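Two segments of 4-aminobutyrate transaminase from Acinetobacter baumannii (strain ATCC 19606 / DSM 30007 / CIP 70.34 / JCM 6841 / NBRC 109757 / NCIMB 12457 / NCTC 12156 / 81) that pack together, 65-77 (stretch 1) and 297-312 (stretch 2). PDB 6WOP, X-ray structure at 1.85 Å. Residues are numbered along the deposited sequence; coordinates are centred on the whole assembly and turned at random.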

# COMPACT_ATOMS: atom_id res chain seq x y z
N ALA A 65 -32.77 -3.68 33.31
CA ALA A 65 -33.71 -4.80 33.44
C ALA A 65 -33.54 -5.79 32.28
O ALA A 65 -33.53 -7.01 32.48
CB ALA A 65 -35.16 -4.32 33.49
N ALA A 66 -33.38 -5.28 31.06
CA ALA A 66 -33.26 -6.20 29.92
C ALA A 66 -31.99 -7.01 30.01
O ALA A 66 -31.98 -8.20 29.64
CB ALA A 66 -33.28 -5.43 28.59
N VAL A 67 -30.88 -6.38 30.45
CA VAL A 67 -29.60 -7.07 30.60
C VAL A 67 -29.67 -8.05 31.76
O VAL A 67 -29.14 -9.17 31.67
CB VAL A 67 -28.45 -6.06 30.82
CG1 VAL A 67 -27.13 -6.80 31.28
CG2 VAL A 67 -28.21 -5.31 29.47
N THR A 68 -30.33 -7.66 32.85
CA THR A 68 -30.48 -8.57 33.98
C THR A 68 -31.21 -9.81 33.53
O THR A 68 -30.85 -10.93 33.92
CB THR A 68 -31.24 -7.85 35.11
OG1 THR A 68 -30.39 -6.83 35.65
CG2 THR A 68 -31.69 -8.81 36.24
N GLU A 69 -32.25 -9.65 32.67
CA GLU A 69 -32.98 -10.83 32.22
C GLU A 69 -32.11 -11.68 31.30
O GLU A 69 -32.09 -12.90 31.41
CB GLU A 69 -34.26 -10.42 31.52
CG GLU A 69 -34.99 -11.52 30.77
CD GLU A 69 -35.69 -12.53 31.68
OE1 GLU A 69 -35.68 -12.39 32.94
OE2 GLU A 69 -36.26 -13.49 31.11
N GLN A 70 -31.39 -11.05 30.38
CA GLN A 70 -30.51 -11.85 29.51
C GLN A 70 -29.42 -12.57 30.30
O GLN A 70 -28.98 -13.66 29.89
CB GLN A 70 -29.87 -10.96 28.43
CG GLN A 70 -29.01 -11.81 27.46
CD GLN A 70 -29.89 -12.71 26.56
OE1 GLN A 70 -30.99 -12.31 26.19
NE2 GLN A 70 -29.41 -13.89 26.22
N LEU A 71 -28.97 -12.03 31.44
CA LEU A 71 -27.97 -12.73 32.22
C LEU A 71 -28.50 -14.05 32.77
O LEU A 71 -27.69 -14.89 33.16
CB LEU A 71 -27.49 -11.90 33.41
CG LEU A 71 -26.64 -10.66 33.09
CD1 LEU A 71 -26.42 -9.84 34.42
CD2 LEU A 71 -25.31 -11.15 32.53
N THR A 72 -29.83 -14.22 32.86
CA THR A 72 -30.38 -15.49 33.29
C THR A 72 -30.47 -16.48 32.13
O THR A 72 -30.84 -17.63 32.34
CB THR A 72 -31.80 -15.37 33.89
OG1 THR A 72 -32.72 -15.13 32.83
CG2 THR A 72 -31.89 -14.22 34.83
N LYS A 73 -30.15 -16.06 30.93
CA LYS A 73 -30.30 -16.93 29.77
C LYS A 73 -28.94 -17.34 29.21
O LYS A 73 -28.57 -18.52 29.29
CB LYS A 73 -31.14 -16.22 28.71
CG LYS A 73 -32.60 -15.95 29.20
CD LYS A 73 -33.36 -15.12 28.15
CE LYS A 73 -34.81 -14.81 28.55
NZ LYS A 73 -35.42 -13.87 27.52
N PHE A 74 -28.19 -16.40 28.64
CA PHE A 74 -26.84 -16.67 28.12
C PHE A 74 -26.20 -15.33 27.80
O PHE A 74 -26.90 -14.36 27.50
CB PHE A 74 -26.84 -17.59 26.89
CG PHE A 74 -27.67 -17.11 25.74
CD1 PHE A 74 -29.03 -17.36 25.70
CD2 PHE A 74 -27.10 -16.37 24.71
CE1 PHE A 74 -29.80 -16.91 24.68
CE2 PHE A 74 -27.88 -15.93 23.63
CZ PHE A 74 -29.22 -16.18 23.64
N THR A 75 -24.87 -15.27 27.88
CA THR A 75 -24.17 -14.05 27.57
C THR A 75 -23.37 -14.14 26.29
O THR A 75 -23.00 -13.09 25.75
CB THR A 75 -23.19 -13.65 28.68
OG1 THR A 75 -22.00 -14.45 28.58
CG2 THR A 75 -23.78 -13.88 30.08
N HIS A 76 -23.12 -15.32 25.77
CA HIS A 76 -22.27 -15.45 24.59
C HIS A 76 -22.41 -16.86 24.02
O HIS A 76 -22.18 -17.85 24.75
CB HIS A 76 -20.78 -15.21 24.92
CG HIS A 76 -19.89 -15.55 23.75
ND1 HIS A 76 -19.65 -14.68 22.70
CD2 HIS A 76 -19.19 -16.68 23.48
CE1 HIS A 76 -18.83 -15.26 21.84
NE2 HIS A 76 -18.53 -16.47 22.30
N THR A 77 -22.80 -16.96 22.74
CA THR A 77 -22.72 -18.23 22.01
C THR A 77 -21.78 -18.19 20.82
O THR A 77 -21.43 -19.28 20.32
CB THR A 77 -24.11 -18.63 21.47
OG1 THR A 77 -24.58 -17.66 20.52
CG2 THR A 77 -25.14 -18.78 22.61
N GLY A 297 -17.45 -12.34 13.43
CA GLY A 297 -16.72 -11.82 14.58
C GLY A 297 -17.17 -12.44 15.90
O GLY A 297 -18.37 -12.64 16.10
N THR A 298 -16.21 -12.73 16.77
CA THR A 298 -16.46 -13.49 18.00
C THR A 298 -17.46 -12.79 18.90
O THR A 298 -18.47 -13.37 19.34
CB THR A 298 -15.12 -13.69 18.74
OG1 THR A 298 -14.24 -14.48 17.96
CG2 THR A 298 -15.37 -14.45 20.08
N TYR A 299 -17.19 -11.53 19.22
CA TYR A 299 -18.07 -10.79 20.11
C TYR A 299 -19.21 -10.09 19.39
O TYR A 299 -20.03 -9.42 20.04
CB TYR A 299 -17.30 -9.72 20.88
CG TYR A 299 -16.31 -10.24 21.93
CD1 TYR A 299 -16.64 -11.32 22.81
CD2 TYR A 299 -15.10 -9.60 22.09
CE1 TYR A 299 -15.68 -11.75 23.80
CE2 TYR A 299 -14.12 -10.03 23.04
CZ TYR A 299 -14.42 -11.09 23.86
OH TYR A 299 -13.44 -11.44 24.78
N ALA A 300 -19.29 -10.17 18.07
CA ALA A 300 -20.26 -9.40 17.32
C ALA A 300 -21.70 -9.66 17.83
O ALA A 300 -22.09 -10.81 18.01
CB ALA A 300 -20.18 -9.81 15.84
N GLY A 301 -22.49 -8.59 17.99
CA GLY A 301 -23.91 -8.75 18.33
C GLY A 301 -24.06 -9.46 19.66
O GLY A 301 -24.86 -10.39 19.79
N SER A 302 -23.30 -9.02 20.66
CA SER A 302 -23.30 -9.71 21.94
C SER A 302 -24.73 -9.81 22.49
O SER A 302 -25.45 -8.81 22.49
CB SER A 302 -22.37 -8.94 22.86
OG SER A 302 -22.83 -9.01 24.21
N PRO A 303 -25.15 -11.00 22.95
CA PRO A 303 -26.52 -11.16 23.49
C PRO A 303 -26.89 -10.11 24.53
O PRO A 303 -28.04 -9.65 24.56
CB PRO A 303 -26.47 -12.57 24.13
CG PRO A 303 -25.44 -13.31 23.29
CD PRO A 303 -24.36 -12.25 22.95
N ILE A 304 -25.93 -9.81 25.43
CA ILE A 304 -26.09 -8.78 26.47
C ILE A 304 -26.40 -7.43 25.83
O ILE A 304 -27.36 -6.74 26.19
CB ILE A 304 -24.80 -8.71 27.31
CG1 ILE A 304 -24.54 -10.05 28.01
CG2 ILE A 304 -24.72 -7.52 28.32
CD1 ILE A 304 -25.60 -10.37 28.98
N ALA A 305 -25.56 -7.02 24.88
CA ALA A 305 -25.70 -5.72 24.24
C ALA A 305 -26.90 -5.67 23.33
O ALA A 305 -27.48 -4.59 23.14
CB ALA A 305 -24.43 -5.35 23.44
N VAL A 306 -27.27 -6.79 22.73
CA VAL A 306 -28.47 -6.84 21.90
C VAL A 306 -29.71 -6.61 22.79
O VAL A 306 -30.63 -5.86 22.44
CB VAL A 306 -28.53 -8.18 21.17
CG1 VAL A 306 -29.95 -8.44 20.65
CG2 VAL A 306 -27.48 -8.19 19.98
N ALA A 307 -29.71 -7.20 23.97
CA ALA A 307 -30.85 -6.97 24.86
C ALA A 307 -30.93 -5.51 25.24
O ALA A 307 -32.03 -4.93 25.34
CB ALA A 307 -30.75 -7.85 26.12
N ALA A 308 -29.78 -4.92 25.49
CA ALA A 308 -29.71 -3.52 25.91
C ALA A 308 -30.20 -2.63 24.78
O ALA A 308 -30.97 -1.70 25.02
CB ALA A 308 -28.27 -3.12 26.30
N ALA A 309 -29.80 -2.94 23.55
CA ALA A 309 -30.17 -2.11 22.40
C ALA A 309 -31.66 -2.17 22.14
O ALA A 309 -32.27 -1.19 21.69
CB ALA A 309 -29.35 -2.54 21.14
N HIS A 310 -32.28 -3.34 22.34
CA HIS A 310 -33.74 -3.38 22.20
C HIS A 310 -34.38 -2.41 23.19
O HIS A 310 -35.40 -1.78 22.88
CB HIS A 310 -34.31 -4.79 22.46
CG HIS A 310 -34.24 -5.69 21.28
ND1 HIS A 310 -35.09 -5.57 20.19
CD2 HIS A 310 -33.42 -6.74 21.01
CE1 HIS A 310 -34.80 -6.51 19.30
NE2 HIS A 310 -33.80 -7.23 19.78
N ALA A 311 -33.83 -2.33 24.41
CA ALA A 311 -34.45 -1.48 25.41
C ALA A 311 -34.11 -0.02 25.13
O ALA A 311 -34.89 0.88 25.49
CB ALA A 311 -34.02 -1.86 26.82
N VAL A 312 -32.97 0.24 24.49
CA VAL A 312 -32.66 1.63 24.09
C VAL A 312 -33.70 2.14 23.09
O VAL A 312 -34.23 3.26 23.21
CB VAL A 312 -31.25 1.70 23.47
CG1 VAL A 312 -31.10 3.04 22.68
CG2 VAL A 312 -30.17 1.54 24.54
O HOH W 1 -30.22 -10.90 23.67
O HOH W 2 -21.12 -11.03 25.11

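The contact joins two helices that run nearly antiparallel, their axes at 148° and 8.1 Å apart at closest approach, and it extends into the loop that follows the first helix. No direct hydrogen bond crosses it; packing and two bridging waters hold the surfaces together. Most of the covered area on the second stretch belongs to two neighbours at the start of its helix, Ile-304 and Pro-303.

Ile-304 has the largest covered area. Its CA-to-CB bond points sideways, but with chi1 and chi2 both m the end of the side chain comes nearer the first stretch. Ile-304 CD1 lies 3.6 Å from Leu-71 CD2 and 4.0 Å from Gln-70 CG; nearer the backbone, Ile-304 CG1 is 3.9 Å from Thr-75 CB and Ile-304 CG2 is 3.9 Å from Val-67 CG1. A branched aliphatic side chain suits this place because it can present carbon to several neighbours at once. Val-67 also reaches the next turn of the opposing helix, where its CG2 is 3.9 Å from Ala-308 CB.

Pro-303 points toward the first stretch and meets its loop. Its CG is 3.6 Å from Phe-74 CE2, the ring being met obliquely, while its CD lies 3.2 Å from Thr-75 O. Proline fits the first turn of a helix, where a missing backbone N-H costs no helical hydrogen bond. Just before it, Ser-302 caps the helix, its OG accepting a weak bond from Ala-305 N at 3.4 Å. The same OG is 2.8 Å from water 2, which donates to Thr-75 O at 2.9 Å and so bridges the stretches.

Gln-70 shows how a polar residue can serve in a buried contact. Its CG packs 3.7 Å from Pro-303 O, while its NE2 donates to Phe-74 O within its own stretch at 2.9 Å, tying the side chain to the loop after the helix. At the other end of the amide, water 1 donates weakly to Gln-70 OE1 at 3.0 Å and also to Pro-303 O at 2.7 Å.

Farther along the helix pair, Ala-66 and Ala-307 point toward each other's helix with their CA atoms 5.7 Å apart, and their short side chains meet there with Ala-66 CB 4.3 Å from Ala-307 CB; Ala-66 CB also lies 3.5 Å from Ala-307 O and 4.1 Å from Ala-311 CB. In the loop, His-76 extends the contact to Thr-298, whose O lies near the plane of the imidazole, at its edge, 3.2 Å from His-76 CE1. This polarized ring carbon is well suited to sit beside a carbonyl oxygen.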